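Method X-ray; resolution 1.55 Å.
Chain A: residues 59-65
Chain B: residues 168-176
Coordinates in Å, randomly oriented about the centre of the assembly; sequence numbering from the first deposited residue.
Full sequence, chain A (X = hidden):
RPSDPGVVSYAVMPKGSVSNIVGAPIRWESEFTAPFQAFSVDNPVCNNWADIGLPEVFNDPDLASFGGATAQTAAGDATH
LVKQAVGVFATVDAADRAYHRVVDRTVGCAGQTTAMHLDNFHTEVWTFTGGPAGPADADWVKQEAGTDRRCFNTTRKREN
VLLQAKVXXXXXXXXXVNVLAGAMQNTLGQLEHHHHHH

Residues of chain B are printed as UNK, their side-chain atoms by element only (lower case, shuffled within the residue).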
# COMPACT_ATOMS: atom_id res chain seq x y z
N ASN A 59 -8.32 4.43 5.51
CA ASN A 59 -8.73 3.08 5.03
C ASN A 59 -9.80 3.26 3.96
O ASN A 59 -10.74 4.05 4.16
CB ASN A 59 -9.16 2.16 6.17
CG ASN A 59 -7.98 1.53 6.86
OD1 ASN A 59 -6.98 1.19 6.23
ND2 ASN A 59 -8.09 1.34 8.16
N ASP A 60 -9.62 2.58 2.83
CA ASP A 60 -10.41 2.83 1.61
C ASP A 60 -10.07 1.76 0.59
O ASP A 60 -8.93 1.31 0.55
CB ASP A 60 -10.09 4.21 1.05
CG ASP A 60 -11.04 4.64 -0.04
OD1 ASP A 60 -12.21 4.93 0.30
OD2 ASP A 60 -10.62 4.65 -1.21
N PRO A 61 -11.03 1.34 -0.26
CA PRO A 61 -10.69 0.41 -1.34
C PRO A 61 -9.49 0.87 -2.18
O PRO A 61 -8.78 0.02 -2.69
CB PRO A 61 -11.98 0.37 -2.17
CG PRO A 61 -13.06 0.61 -1.14
CD PRO A 61 -12.46 1.65 -0.21
N ASP A 62 -9.28 2.19 -2.30
CA ASP A 62 -8.25 2.77 -3.20
C ASP A 62 -7.01 3.21 -2.42
O ASP A 62 -6.14 3.84 -3.05
CB ASP A 62 -8.86 3.89 -4.04
CG ASP A 62 -9.76 3.33 -5.13
OD1 ASP A 62 -9.35 2.34 -5.77
OD2 ASP A 62 -10.86 3.87 -5.30
N LEU A 63 -6.88 2.87 -1.14
CA LEU A 63 -5.60 3.11 -0.41
C LEU A 63 -4.56 2.10 -0.92
O LEU A 63 -4.72 0.90 -0.67
CB LEU A 63 -5.79 3.01 1.10
CG LEU A 63 -4.54 3.35 1.92
CD1 LEU A 63 -4.10 4.79 1.71
CD2 LEU A 63 -4.78 3.07 3.39
N ALA A 64 -3.55 2.59 -1.63
CA ALA A 64 -2.50 1.73 -2.23
C ALA A 64 -1.42 1.42 -1.20
O ALA A 64 -0.94 0.27 -1.12
CB ALA A 64 -1.92 2.39 -3.45
N SER A 65 -0.98 2.43 -0.45
CA SER A 65 0.11 2.27 0.54
C SER A 65 -0.04 3.31 1.64
O SER A 65 -0.73 4.32 1.45
CB SER A 65 1.46 2.38 -0.11
OG SER A 65 1.64 3.66 -0.67
N UNK B 168 -1.16 -8.79 -3.08
CA UNK B 168 -2.28 -9.07 -2.15
C UNK B 168 -2.14 -8.16 -0.93
O UNK B 168 -1.02 -8.05 -0.39
c UNK B 168 -2.28 -10.52 -1.69
s UNK B 168 -2.49 -11.73 -3.02
N UNK B 169 -3.23 -7.51 -0.54
CA UNK B 169 -3.24 -6.54 0.57
C UNK B 169 -4.67 -6.04 0.76
O UNK B 169 -5.50 -6.24 -0.14
n UNK B 169 -2.41 -2.33 -1.08
c UNK B 169 -2.51 -4.74 -1.10
c UNK B 169 -1.73 -3.45 -1.27
o UNK B 169 -0.54 -3.45 -1.56
c UNK B 169 -2.32 -5.35 0.28
N UNK B 170 -4.93 -5.37 1.87
CA UNK B 170 -6.11 -4.49 1.98
C UNK B 170 -5.93 -3.32 1.02
O UNK B 170 -4.86 -3.22 0.36
c UNK B 170 -6.33 -4.06 3.41
o UNK B 170 -5.21 -3.35 3.89
N UNK B 171 -6.94 -2.47 0.88
CA UNK B 171 -6.89 -1.35 -0.08
C UNK B 171 -6.66 -1.85 -1.49
O UNK B 171 -7.33 -2.82 -1.88
N UNK B 172 -5.74 -1.23 -2.23
CA UNK B 172 -5.61 -1.42 -3.70
C UNK B 172 -4.16 -1.74 -4.06
O UNK B 172 -3.35 -0.80 -4.13
c UNK B 172 -6.11 -0.18 -4.44
n UNK B 172 -7.36 0.21 -6.46
o UNK B 172 -5.60 -1.17 -6.55
c UNK B 172 -6.33 -0.42 -5.91
N UNK B 173 -3.87 -3.01 -4.33
CA UNK B 173 -2.54 -3.46 -4.77
C UNK B 173 -2.30 -3.24 -6.26
O UNK B 173 -1.21 -3.62 -6.73
N UNK B 174 -3.26 -2.65 -6.98
CA UNK B 174 -3.20 -2.45 -8.44
C UNK B 174 -2.01 -1.58 -8.85
O UNK B 174 -1.22 -1.96 -9.71
N UNK B 175 -1.85 -0.36 -8.28
CA UNK B 175 -0.70 0.47 -8.64
C UNK B 175 0.64 -0.27 -8.46
O UNK B 175 1.48 -0.20 -9.34
c UNK B 175 -0.85 1.67 -7.70
c UNK B 175 -2.35 1.77 -7.51
c UNK B 175 -2.80 0.33 -7.39
N UNK B 176 0.81 -0.98 -7.35
CA UNK B 176 2.06 -1.72 -7.04
C UNK B 176 2.27 -2.85 -8.05
O UNK B 176 3.40 -3.02 -8.52
c UNK B 176 2.05 -2.24 -5.63
O HOH W 1 0.96 -1.38 -2.70

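Position 168 carries one carbon and then one sulfur, out of reach of the chain A stretch. A single carbon ending in sulfur is Cys168(B), which is bonded covalently to a group elsewhere in the structure and plays no direct part here.

Position 169 has three carbons in line, the third holding one oxygen and one nitrogen: a long amide, Gln169(B). Its CA-to-CB bond points toward the chain A stretch, and Gln169(B) NE2 donates to Ala64(A) O at 3.0 Å, nearly straight at 172°. The same Gln169(B) NE2 also donates to the backbone O of position 170 at 3.0 Å.

Position 170 has one carbon and then one oxygen, neither touching the chain A stretch: Ser170(B). Its hydroxyl is hydrogen-bonded elsewhere in the structure.

Position 171 has no side-chain atoms, so it is Gly171(B). Its phi of 59° by itself favours glycine, and the neighbour agrees: an ideal CB would lie 1.9 Å from Leu63(A) O, a clash. The bare CA instead makes CA-H...O contacts, 3.4 Å from Gly171(B) CA to Asp60(A) O and 3.2 Å from Gly171(B) CA to Leu63(A) O.

Position 172 shows two carbons, the second with one oxygen and one nitrogen: the short amide, Asn172(B). Asn172(B) ND2 donates to Asp62(A) OD1 at 3.0 Å, while Asn172(B) OD1 accepts from the N of position 174 at 2.8 Å, a capping bond. One amide thus serves the partner and the start of its own helix.

Position 173 lacks a side chain and touches nothing in the chain A stretch; it is Gly173(B), where a CB would be crowded by Gln169(B) CG at 3.4 Å. Position 174 is equally bare, Gly174(B); here a CB would clash with Asn172(B) OD1 at 2.7 Å.

At position 175 three carbons close a ring onto the backbone nitrogen: Pro175(B). Pro175(B) CG lies 4.1 Å from Ala64(A) CB, an apolar contact. Position 176 has a single carbon, too far to touch the stretch: Ala176(B).

The contact works mostly by reading backbone. A type I turn, Asp60(A) to Leu63(A), leads into a strand, and Asn172(B) N donates to Leu63(A) O at 2.8 Å. Two of three hydrogen bonds thus end on backbone oxygens, the third on the Asp62(A) carboxylate. A water bridges Ala64(A) O and Gln169(B) OE1, while the bare CA of Gly171(B) lets Leu63(A) O come close.

Chain B (168-176) CQSGNGGPA
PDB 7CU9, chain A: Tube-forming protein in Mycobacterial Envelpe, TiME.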